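Local coordinates for 5-carboxyvanillate decarboxylase (Sphingomonas paucimobilis, PDB 4L6D), which probably decarboxylates 5-carboxyvanillate to vanillate, using an amidohydrolase-type barrel that holds a manganese ion, at residues K222-M228 against N266-S272. Sequence-based numbering, arbitrary orientation.
Sequences KIVLGHM and NFAITTS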
ATOM      1  N   LYS A 222      15.442   8.033 -13.936  1.00  8.04           N
ATOM      2  CA  LYS A 222      14.005   8.249 -14.043  1.00  8.68           C
ATOM      3  C   LYS A 222      13.308   6.896 -13.955  1.00  6.55           C
ATOM      4  O   LYS A 222      13.608   5.977 -14.722  1.00  8.04           O
ATOM      5  CB  LYS A 222      13.620   8.974 -15.333  1.00 10.05           C
ATOM      6  CG  LYS A 222      12.128   9.326 -15.443  1.00 11.45           C
ATOM      7  CD  LYS A 222      11.716  10.464 -14.482  1.00 14.02           C
ATOM      8  CE  LYS A 222      12.144  11.823 -15.024  1.00 18.82           C
ATOM      9  NZ  LYS A 222      12.026  12.914 -14.008  1.00 16.47           N
ATOM     10  N   ILE A 223      12.404   6.791 -12.993  1.00  4.73           N
ATOM     11  CA  ILE A 223      11.644   5.574 -12.720  1.00  6.48           C
ATOM     12  C   ILE A 223      10.170   5.849 -12.988  1.00  7.75           C
ATOM     13  O   ILE A 223       9.655   6.915 -12.639  1.00  8.11           O
ATOM     14  CB  ILE A 223      11.808   5.143 -11.243  1.00  5.13           C
ATOM     15  CG1 ILE A 223      13.291   5.034 -10.856  1.00  7.41           C
ATOM     16  CG2 ILE A 223      11.032   3.840 -10.959  1.00  5.02           C
ATOM     17  CD1 ILE A 223      14.073   3.984 -11.621  1.00  7.69           C
ATOM     18  N   VAL A 224       9.489   4.897 -13.620  1.00  4.63           N
ATOM     19  CA  VAL A 224       8.064   5.044 -13.874  1.00  3.70           C
ATOM     20  C   VAL A 224       7.312   3.904 -13.178  1.00  4.82           C
ATOM     21  O   VAL A 224       7.726   2.741 -13.245  1.00  4.72           O
ATOM     22  CB  VAL A 224       7.774   5.067 -15.386  1.00  3.99           C
ATOM     23  CG1 VAL A 224       6.268   5.013 -15.648  1.00  4.22           C
ATOM     24  CG2 VAL A 224       8.387   6.331 -16.036  1.00  5.30           C
ATOM     25  N   LEU A 225       6.239   4.258 -12.472  1.00  4.22           N
ATOM     26  CA  LEU A 225       5.392   3.274 -11.799  1.00  6.29           C
ATOM     27  C   LEU A 225       3.953   3.344 -12.291  1.00  6.40           C
ATOM     28  O   LEU A 225       3.348   4.424 -12.324  1.00  6.82           O
ATOM     29  CB  LEU A 225       5.404   3.516 -10.289  1.00  4.46           C
ATOM     30  CG  LEU A 225       6.739   3.343  -9.570  1.00  3.52           C
ATOM     31  CD1 LEU A 225       6.536   3.703  -8.098  1.00  7.29           C
ATOM     32  CD2 LEU A 225       7.245   1.916  -9.682  1.00  5.84           C
ATOM     33  N   GLY A 226       3.404   2.189 -12.656  1.00  5.65           N
ATOM     34  CA  GLY A 226       2.024   2.101 -13.091  1.00  5.57           C
ATOM     35  C   GLY A 226       1.039   2.073 -11.933  1.00  4.08           C
ATOM     36  O   GLY A 226       1.415   2.274 -10.773  1.00  4.36           O
ATOM     37  N   HIS A 227      -0.230   1.853 -12.259  1.00  3.70           N
ATOM     38  CA  HIS A 227      -1.269   1.672 -11.241  1.00  5.30           C
ATOM     39  C   HIS A 227      -1.302   2.837 -10.274  1.00  5.95           C
ATOM     40  O   HIS A 227      -1.299   2.664  -9.047  1.00  4.76           O
ATOM     41  CB  HIS A 227      -1.078   0.304 -10.580  1.00  5.37           C
ATOM     42  CG  HIS A 227      -0.734  -0.734 -11.594  1.00  4.68           C
ATOM     43  ND1 HIS A 227       0.531  -1.271 -11.708  1.00  5.15           N
ATOM     44  CD2 HIS A 227      -1.441  -1.204 -12.653  1.00  5.23           C
ATOM     45  CE1 HIS A 227       0.573  -2.061 -12.768  1.00  5.24           C
ATOM     46  NE2 HIS A 227      -0.612  -2.042 -13.354  1.00  6.31           N
ATOM     47  N   MET A 228      -1.342   4.024 -10.879  1.00  4.24           N
ATOM     48  CA  MET A 228      -1.354   5.302 -10.170  1.00  4.88           C
ATOM     49  C   MET A 228      -0.215   5.375  -9.159  1.00  5.52           C
ATOM     50  O   MET A 228      -0.393   5.784  -8.013  1.00  5.39           O
ATOM     51  CB  MET A 228      -2.730   5.559  -9.530  1.00  5.68           C
ATOM     52  CG  MET A 228      -3.112   7.046  -9.462  1.00  5.40           C
ATOM     53  SD  MET A 228      -3.229   7.893 -11.066  1.00  5.61           S
ATOM     54  CE  MET A 228      -4.809   7.280 -11.631  1.00  6.73           C
ATOM     55  N   ASN A 266      12.456  12.122  -9.283  1.00  4.48           N
ATOM     56  CA  ASN A 266      12.950  10.929  -9.980  1.00  5.04           C
ATOM     57  C   ASN A 266      11.898   9.980 -10.527  1.00  5.45           C
ATOM     58  O   ASN A 266      12.240   9.066 -11.290  1.00  6.76           O
ATOM     59  CB  ASN A 266      13.899  10.150  -9.069  1.00  5.86           C
ATOM     60  CG  ASN A 266      15.178  10.911  -8.779  1.00  5.57           C
ATOM     61  OD1 ASN A 266      15.323  11.553  -7.729  1.00  5.36           O
ATOM     62  ND2 ASN A 266      16.119  10.856  -9.720  1.00  7.17           N
ATOM     63  N   PHE A 267      10.638  10.169 -10.144  1.00  4.68           N
ATOM     64  CA  PHE A 267       9.585   9.265 -10.606  1.00  3.87           C
ATOM     65  C   PHE A 267       8.523   9.982 -11.420  1.00  3.81           C
ATOM     66  O   PHE A 267       8.296  11.181 -11.259  1.00  4.63           O
ATOM     67  CB  PHE A 267       8.865   8.589  -9.428  1.00  4.18           C
ATOM     68  CG  PHE A 267       9.706   7.605  -8.661  1.00  5.43           C
ATOM     69  CD1 PHE A 267      10.746   8.031  -7.866  1.00  5.77           C
ATOM     70  CD2 PHE A 267       9.390   6.260  -8.682  1.00  4.90           C
ATOM     71  CE1 PHE A 267      11.505   7.117  -7.130  1.00  6.30           C
ATOM     72  CE2 PHE A 267      10.133   5.338  -7.946  1.00  5.30           C
ATOM     73  CZ  PHE A 267      11.193   5.770  -7.175  1.00  5.62           C
ATOM     74  N   ALA A 268       7.862   9.202 -12.273  1.00  4.59           N
ATOM     75  CA  ALA A 268       6.588   9.586 -12.872  1.00  4.91           C
ATOM     76  C   ALA A 268       5.692   8.360 -12.763  1.00  4.01           C
ATOM     77  O   ALA A 268       6.173   7.248 -12.490  1.00  5.62           O
ATOM     78  CB  ALA A 268       6.761  10.009 -14.343  1.00  5.75           C
ATOM     79  N   ILE A 269       4.395   8.557 -12.959  1.00  4.46           N
ATOM     80  CA  ILE A 269       3.428   7.480 -12.777  1.00  3.56           C
ATOM     81  C   ILE A 269       2.539   7.322 -13.995  1.00  4.11           C
ATOM     82  O   ILE A 269       2.439   8.226 -14.824  1.00  4.68           O
ATOM     83  CB  ILE A 269       2.543   7.679 -11.507  1.00  4.46           C
ATOM     84  CG1 ILE A 269       1.532   8.818 -11.688  1.00  3.43           C
ATOM     85  CG2 ILE A 269       3.414   7.955 -10.292  1.00  5.94           C
ATOM     86  CD1 ILE A 269       0.448   8.818 -10.615  1.00  4.22           C
ATOM     87  N   THR A 270       1.896   6.162 -14.097  1.00  3.87           N
ATOM     88  CA  THR A 270       0.848   5.966 -15.094  1.00  4.20           C
ATOM     89  C   THR A 270      -0.450   5.538 -14.445  1.00  3.52           C
ATOM     90  O   THR A 270      -0.467   5.109 -13.288  1.00  4.24           O
ATOM     91  CB  THR A 270       1.212   4.955 -16.203  1.00  4.48           C
ATOM     92  OG1 THR A 270       0.846   3.632 -15.788  1.00  4.08           O
ATOM     93  CG2 THR A 270       2.704   5.014 -16.564  1.00  5.18           C
ATOM     94  N   THR A 271      -1.528   5.642 -15.215  1.00  3.75           N
ATOM     95  CA  THR A 271      -2.872   5.340 -14.731  1.00  3.54           C
ATOM     96  C   THR A 271      -3.320   3.908 -15.016  1.00  4.92           C
ATOM     97  O   THR A 271      -4.499   3.613 -14.867  1.00  5.24           O
ATOM     98  CB  THR A 271      -3.906   6.284 -15.377  1.00  5.21           C
ATOM     99  OG1 THR A 271      -3.959   6.031 -16.784  1.00  5.10           O
ATOM    100  CG2 THR A 271      -3.515   7.758 -15.151  1.00  5.24           C
ATOM    101  N   SER A 272      -2.406   3.033 -15.441  1.00  5.08           N
ATOM    102  CA  SER A 272      -2.796   1.653 -15.763  1.00  5.04           C
ATOM    103  C   SER A 272      -3.618   1.031 -14.645  1.00  5.89           C
ATOM    104  O   SER A 272      -3.231   1.069 -13.479  1.00  5.32           O
ATOM    105  CB  SER A 272      -1.562   0.788 -16.015  1.00  4.60           C
ATOM    106  OG  SER A 272      -0.647   0.917 -14.944  1.00  5.17           O
TER
HETATM  107  O   HOH W   1       9.864  13.244 -12.442  1.00 17.47           O
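Ser272 OG sits over one face of the His227 imidazole, offset toward the rim and 3.2 Å from CD2, while the ring nitrogens are used elsewhere: ND1 bonds Glu230 and NE2 bonds Asp297, a manganese ligand. At the other end of the strands, Ile223 CB lies over one face of the Phe267 ring in a CH-pi contact, 3.9 Å from the centroid; the Phe267 ring is also stacked with that of Phe263. Leu225 CD1 comes in obliquely, 3.9 Å from Phe267 CD2.

Between these rings, strands 223-225 and 267-270 run parallel as neighbours in the eight-stranded barrel. Four backbone bonds alternate from Asn266 O to Thr270 N, and Val224 CG1 meets Thr270 CG2 on the face that also carries Ala268. Beyond the strand, Met228 N reaches Thr270 O at 2.8 Å, and the bent Met228 chain lays SD 3.8 Å from Ile269 CD1.

Ser272 OG, placed between its own backbone N and carbonyl carbon (chi1 52°), accepts from His227 N at 2.9 Å and also bonds Glu8, another manganese ligand. Replacing His227 by an alanine is likely to leave Asp297 OD2 and Glu230 OE2 without their imidazole partner and to take away the ring face that lies against Ser272 OG. The strand ends thus form a second shell: His227, through NE2, and Ser272, through OG, each hydrogen-bond a manganese-binding carboxylate, consistent with holding those ligands in place.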